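Local coordinates for protein ferredoxin (Mycobacterium smegmatis, PDB 2V2K) that carries electrons through bound iron-sulfur clusters, serving as a 7Fe ferredoxin in a wide variety of metabolic reactions, at residues A[25-38]-A[70-84]. Numbering follows the deposited sequence.
With F3S (Fe3-s4 cluster), chain C.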
loop_
_atom_site.group_PDB
_atom_site.type_symbol
_atom_site.label_atom_id
_atom_site.label_comp_id
_atom_site.label_asym_id
_atom_site.label_seq_id
_atom_site.Cartn_x
_atom_site.Cartn_y
_atom_site.Cartn_z
ATOM N N ILE A 25 2.908 0.037 -6.605
ATOM C CA ILE A 25 2.502 0.702 -5.380
ATOM C C ILE A 25 1.608 1.879 -5.776
ATOM O O ILE A 25 2.066 2.827 -6.393
ATOM C CB ILE A 25 3.694 1.166 -4.490
ATOM C CG1 ILE A 25 4.787 0.081 -4.407
ATOM C CG2 ILE A 25 3.135 1.550 -3.065
ATOM C CD1 ILE A 25 5.909 0.313 -3.380
ATOM N N TYR A 26 0.326 1.757 -5.431
ATOM C CA TYR A 26 -0.737 2.640 -5.913
ATOM C C TYR A 26 -1.274 3.535 -4.800
ATOM O O TYR A 26 -1.368 3.100 -3.649
ATOM C CB TYR A 26 -1.898 1.841 -6.488
ATOM C CG TYR A 26 -1.614 0.998 -7.731
ATOM C CD1 TYR A 26 -2.175 1.323 -8.968
ATOM C CD2 TYR A 26 -0.802 -0.151 -7.676
ATOM C CE1 TYR A 26 -1.940 0.524 -10.124
ATOM C CE2 TYR A 26 -0.580 -0.951 -8.826
ATOM C CZ TYR A 26 -1.148 -0.603 -10.036
ATOM O OH TYR A 26 -0.909 -1.377 -11.164
ATOM N N GLU A 27 -1.674 4.752 -5.168
ATOM C CA GLU A 27 -2.083 5.754 -4.178
ATOM C C GLU A 27 -3.603 5.871 -3.994
ATOM O O GLU A 27 -4.328 6.089 -4.962
ATOM C CB GLU A 27 -1.538 7.127 -4.556
ATOM C CG GLU A 27 -1.693 8.155 -3.444
ATOM C CD GLU A 27 -1.114 9.502 -3.782
ATOM O OE1 GLU A 27 -0.471 9.631 -4.851
ATOM O OE2 GLU A 27 -1.317 10.457 -2.987
ATOM N N GLY A 28 -4.048 5.758 -2.747
ATOM C CA GLY A 28 -5.436 6.051 -2.355
ATOM C C GLY A 28 -5.501 7.413 -1.659
ATOM O O GLY A 28 -4.499 8.113 -1.543
ATOM N N ALA A 29 -6.691 7.780 -1.198
ATOM C CA ALA A 29 -6.889 8.982 -0.401
ATOM C C ALA A 29 -6.163 8.946 0.944
ATOM O O ALA A 29 -5.655 9.978 1.392
ATOM C CB ALA A 29 -8.386 9.204 -0.173
ATOM N N ARG A 30 -6.137 7.778 1.601
ATOM C CA ARG A 30 -5.603 7.634 2.959
ATOM C C ARG A 30 -4.185 7.069 3.069
ATOM O O ARG A 30 -3.481 7.353 4.040
ATOM C CB ARG A 30 -6.515 6.720 3.803
ATOM C CG ARG A 30 -7.943 7.171 3.935
ATOM C CD ARG A 30 -8.089 8.540 4.585
ATOM N NE ARG A 30 -7.613 8.628 5.974
ATOM C CZ ARG A 30 -8.282 8.215 7.056
ATOM N NH1 ARG A 30 -9.471 7.629 6.948
ATOM N NH2 ARG A 30 -7.756 8.381 8.268
ATOM N N MET A 31 -3.798 6.229 2.117
ATOM C CA MET A 31 -2.482 5.553 2.149
ATOM C C MET A 31 -2.127 5.049 0.744
ATOM O O MET A 31 -2.905 5.230 -0.195
ATOM C CB MET A 31 -2.458 4.387 3.177
ATOM C CG MET A 31 -3.470 3.291 2.919
ATOM S SD MET A 31 -3.549 2.027 4.216
ATOM C CE MET A 31 -2.025 1.122 3.990
ATOM N N LEU A 32 -0.922 4.484 0.612
ATOM C CA LEU A 32 -0.533 3.710 -0.569
ATOM C C LEU A 32 -0.753 2.207 -0.312
ATOM O O LEU A 32 -0.840 1.775 0.827
ATOM C CB LEU A 32 0.913 3.983 -0.981
ATOM C CG LEU A 32 1.016 5.177 -1.921
ATOM C CD1 LEU A 32 0.633 6.447 -1.141
ATOM C CD2 LEU A 32 2.399 5.294 -2.548
ATOM N N TYR A 33 -0.871 1.453 -1.406
ATOM C CA TYR A 33 -1.236 0.026 -1.415
ATOM C C TYR A 33 -0.372 -0.733 -2.421
ATOM O O TYR A 33 -0.193 -0.274 -3.568
ATOM C CB TYR A 33 -2.714 -0.144 -1.787
ATOM C CG TYR A 33 -3.721 0.619 -0.922
ATOM C CD1 TYR A 33 -4.038 1.967 -1.171
ATOM C CD2 TYR A 33 -4.358 -0.010 0.131
ATOM C CE1 TYR A 33 -4.975 2.652 -0.372
ATOM C CE2 TYR A 33 -5.288 0.663 0.934
ATOM C CZ TYR A 33 -5.593 1.987 0.665
ATOM O OH TYR A 33 -6.511 2.620 1.481
ATOM N N ILE A 34 0.194 -1.854 -2.001
ATOM C CA ILE A 34 1.007 -2.733 -2.887
ATOM C C ILE A 34 0.084 -3.748 -3.542
ATOM O O ILE A 34 -0.651 -4.478 -2.838
ATOM C CB ILE A 34 2.139 -3.451 -2.122
ATOM C CG1 ILE A 34 3.179 -2.410 -1.668
ATOM C CG2 ILE A 34 2.731 -4.604 -2.967
ATOM C CD1 ILE A 34 4.288 -2.915 -0.744
ATOM N N HIS A 35 0.111 -3.815 -4.873
ATOM C CA HIS A 35 -0.732 -4.785 -5.586
ATOM C C HIS A 35 -0.157 -6.180 -5.432
ATOM O O HIS A 35 0.936 -6.436 -5.944
ATOM C CB HIS A 35 -0.819 -4.435 -7.075
ATOM C CG HIS A 35 -1.968 -5.074 -7.765
ATOM N ND1 HIS A 35 -2.305 -6.393 -7.569
ATOM C CD2 HIS A 35 -2.876 -4.578 -8.638
ATOM C CE1 HIS A 35 -3.381 -6.679 -8.278
ATOM N NE2 HIS A 35 -3.760 -5.591 -8.919
ATOM N N PRO A 36 -0.879 -7.077 -4.735
ATOM C CA PRO A 36 -0.348 -8.411 -4.416
ATOM C C PRO A 36 -0.161 -9.366 -5.605
ATOM O O PRO A 36 0.548 -10.373 -5.473
ATOM C CB PRO A 36 -1.404 -8.997 -3.466
ATOM C CG PRO A 36 -2.615 -8.318 -3.781
ATOM C CD PRO A 36 -2.255 -6.926 -4.215
ATOM N N ASP A 37 -0.807 -9.075 -6.734
ATOM C CA ASP A 37 -0.653 -9.870 -7.962
ATOM C C ASP A 37 0.375 -9.271 -8.943
ATOM O O ASP A 37 0.621 -9.853 -9.996
ATOM C CB ASP A 37 -2.008 -10.025 -8.650
ATOM C CG ASP A 37 -3.079 -10.566 -7.715
ATOM O OD1 ASP A 37 -2.830 -11.600 -7.051
ATOM O OD2 ASP A 37 -4.173 -9.970 -7.650
ATOM N N GLU A 38 0.938 -8.111 -8.610
ATOM C CA GLU A 38 1.953 -7.461 -9.411
ATOM C C GLU A 38 3.315 -7.428 -8.687
ATOM O O GLU A 38 4.364 -7.467 -9.342
ATOM C CB GLU A 38 1.501 -6.038 -9.812
ATOM C CG GLU A 38 0.254 -6.032 -10.714
ATOM C CD GLU A 38 -0.287 -4.641 -11.078
ATOM O OE1 GLU A 38 0.310 -3.590 -10.686
ATOM O OE2 GLU A 38 -1.305 -4.611 -11.797
ATOM N N ALA A 70 -6.458 -5.616 3.052
ATOM C CA ALA A 70 -6.796 -4.251 2.670
ATOM C C ALA A 70 -6.070 -3.839 1.394
ATOM O O ALA A 70 -6.638 -3.161 0.537
ATOM C CB ALA A 70 -6.470 -3.287 3.802
ATOM N N ASN A 71 -4.814 -4.254 1.273
ATOM C CA ASN A 71 -4.023 -3.965 0.082
ATOM C C ASN A 71 -4.611 -4.609 -1.169
ATOM O O ASN A 71 -4.623 -4.005 -2.241
ATOM C CB ASN A 71 -2.575 -4.423 0.278
ATOM C CG ASN A 71 -1.754 -3.428 1.074
ATOM O OD1 ASN A 71 -0.687 -2.996 0.638
ATOM N ND2 ASN A 71 -2.247 -3.059 2.250
ATOM N N ALA A 72 -5.096 -5.837 -1.025
ATOM C CA ALA A 72 -5.763 -6.531 -2.120
ATOM C C ALA A 72 -7.103 -5.883 -2.449
ATOM O O ALA A 72 -7.429 -5.665 -3.616
ATOM C CB ALA A 72 -5.952 -8.002 -1.779
ATOM N N ASP A 73 -7.877 -5.577 -1.413
ATOM C CA ASP A 73 -9.234 -4.977 -1.596
ATOM C C ASP A 73 -9.221 -3.617 -2.327
ATOM O O ASP A 73 -10.213 -3.241 -2.992
ATOM C CB ASP A 73 -9.947 -4.814 -0.232
ATOM C CG ASP A 73 -10.437 -6.136 0.384
ATOM O OD1 ASP A 73 -10.499 -7.167 -0.325
ATOM O OD2 ASP A 73 -10.805 -6.131 1.596
ATOM N N PHE A 74 -8.117 -2.875 -2.214
ATOM C CA PHE A 74 -7.968 -1.609 -2.949
ATOM C C PHE A 74 -8.195 -1.750 -4.468
ATOM O O PHE A 74 -8.661 -0.810 -5.123
ATOM C CB PHE A 74 -6.598 -0.976 -2.708
ATOM C CG PHE A 74 -6.426 0.371 -3.356
ATOM C CD1 PHE A 74 -6.952 1.525 -2.767
ATOM C CD2 PHE A 74 -5.699 0.499 -4.530
ATOM C CE1 PHE A 74 -6.771 2.765 -3.344
ATOM C CE2 PHE A 74 -5.520 1.747 -5.126
ATOM C CZ PHE A 74 -6.055 2.871 -4.547
ATOM N N PHE A 75 -7.861 -2.922 -5.003
ATOM C CA PHE A 75 -7.888 -3.168 -6.455
ATOM C C PHE A 75 -9.187 -3.854 -6.948
ATOM O O PHE A 75 -9.257 -4.317 -8.085
ATOM C CB PHE A 75 -6.616 -3.948 -6.840
ATOM C CG PHE A 75 -5.372 -3.238 -6.465
ATOM C CD1 PHE A 75 -4.889 -2.237 -7.277
ATOM C CD2 PHE A 75 -4.718 -3.505 -5.266
ATOM C CE1 PHE A 75 -3.766 -1.538 -6.947
ATOM C CE2 PHE A 75 -3.581 -2.802 -4.926
ATOM C CZ PHE A 75 -3.087 -1.812 -5.772
ATOM N N ALA A 76 -10.211 -3.914 -6.096
ATOM C CA ALA A 76 -11.501 -4.508 -6.483
ATOM C C ALA A 76 -12.029 -3.982 -7.831
ATOM O O ALA A 76 -12.491 -4.778 -8.656
ATOM C CB ALA A 76 -12.542 -4.304 -5.377
ATOM N N GLU A 77 -11.939 -2.663 -8.055
ATOM C CA GLU A 77 -12.474 -2.026 -9.278
ATOM C C GLU A 77 -11.390 -1.668 -10.297
ATOM O O GLU A 77 -11.678 -1.399 -11.480
ATOM C CB GLU A 77 -13.245 -0.767 -8.903
ATOM C CG GLU A 77 -14.390 -1.022 -7.919
ATOM N N LEU A 78 -10.139 -1.708 -9.852
ATOM C CA LEU A 78 -9.003 -1.391 -10.716
ATOM C C LEU A 78 -8.501 -2.594 -11.531
ATOM O O LEU A 78 -8.007 -2.424 -12.673
ATOM C CB LEU A 78 -7.847 -0.808 -9.880
ATOM C CG LEU A 78 -8.016 0.626 -9.392
ATOM C CD1 LEU A 78 -6.857 0.956 -8.441
ATOM C CD2 LEU A 78 -8.044 1.597 -10.585
ATOM N N GLY A 79 -8.631 -3.791 -10.958
ATOM C CA GLY A 79 -8.099 -5.019 -11.555
ATOM C C GLY A 79 -6.584 -5.061 -11.390
ATOM O O GLY A 79 -6.051 -4.860 -10.293
ATOM N N SER A 80 -5.880 -5.285 -12.493
ATOM C CA SER A 80 -4.419 -5.232 -12.502
ATOM C C SER A 80 -3.958 -4.329 -13.637
ATOM O O SER A 80 -3.687 -4.799 -14.736
ATOM C CB SER A 80 -3.834 -6.638 -12.625
ATOM O OG SER A 80 -2.406 -6.621 -12.719
ATOM N N PRO A 81 -3.892 -3.013 -13.377
ATOM C CA PRO A 81 -3.521 -2.063 -14.442
ATOM C C PRO A 81 -2.103 -2.233 -14.953
ATOM O O PRO A 81 -1.807 -1.813 -16.064
ATOM C CB PRO A 81 -3.703 -0.690 -13.770
ATOM C CG PRO A 81 -4.595 -0.966 -12.544
ATOM C CD PRO A 81 -4.202 -2.334 -12.112
ATOM N N GLY A 82 -1.226 -2.840 -14.145
ATOM C CA GLY A 82 0.133 -3.126 -14.569
ATOM C C GLY A 82 1.051 -1.922 -14.530
ATOM O O GLY A 82 2.052 -1.887 -15.260
ATOM N N GLY A 83 0.713 -0.937 -13.685
ATOM C CA GLY A 83 1.569 0.236 -13.427
ATOM C C GLY A 83 0.803 1.410 -12.814
ATOM O O GLY A 83 -0.162 1.922 -13.406
ATOM N N ALA A 84 1.259 1.862 -11.647
ATOM C CA ALA A 84 0.586 2.924 -10.904
ATOM C C ALA A 84 0.725 4.273 -11.596
ATOM O O ALA A 84 -0.156 5.130 -11.471
ATOM C CB ALA A 84 1.115 2.981 -9.453
HETATM FE FE1 F3S C . 7.034 -5.554 -4.291
HETATM FE FE3 F3S C . 8.368 -3.548 -2.979
HETATM FE FE4 F3S C . 8.026 -3.472 -5.656
HETATM S S1 F3S C . 8.568 -5.791 -2.630
HETATM S S2 F3S C . 8.098 -5.667 -6.326
HETATM S S3 F3S C . 6.327 -3.406 -4.045
HETATM S S4 F3S C . 9.951 -2.861 -4.511
HETATM O O HOH W 1 -1.170 -8.919 -12.258
#
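Phe75 lies between two rings, with His35 CD2 3.4 Å from its CD1 over one face and Phe74 of its own segment over the other, while its CE1-CZ edge drives into a face of Tyr26. That edge-to-face pair, planes at 79°, and the His35 stack, centroids 4.0 Å apart, make an aromatic cluster where the chain after helix 67-73 packs against the antiparallel hairpin of strands 25-27 and 32-34 in this ferredoxin. The methyl of Ala84 sits over the opposite face of Tyr26 as a CH-pi contact. Farther along the hairpin, Phe74 lies over Tyr33 in an offset stack with planes only 12° apart; its CG stands anti to the backbone N (chi1 -176°), which carries the ring to Tyr33 and its tip to the Gly28 turn.

The face of the hairpin that bears Tyr26 and Tyr33 is covered by helix 67-73 and the chain that follows, whereas Ile25 and Ile34 point the other way, to sulfur S3 of an iron-sulfur cluster. Asn71 OD1 accepts a hydrogen bond from the backbone N of Ile34 at 3.0 Å, and its ND2 is held by the carbonyls of Tyr67 and Ile4.

Polar bonds hold the rings of His35 and Tyr26. His35 NE2 donates nearly within its ring plane to Gly79 O (2.8 Å), and ND1 accepts a hydrogen bond from the backbone N of Asp37. Tyr26 OH accepts one from Gly83 N and donates to the syn lone pair of Glu38 OE1. The extended Glu38 chain brings OE2 to Ser80 OG at a very short 2.5 Å, and Gly82 N meets that same oxygen at 2.9 Å from above the carboxylate plane.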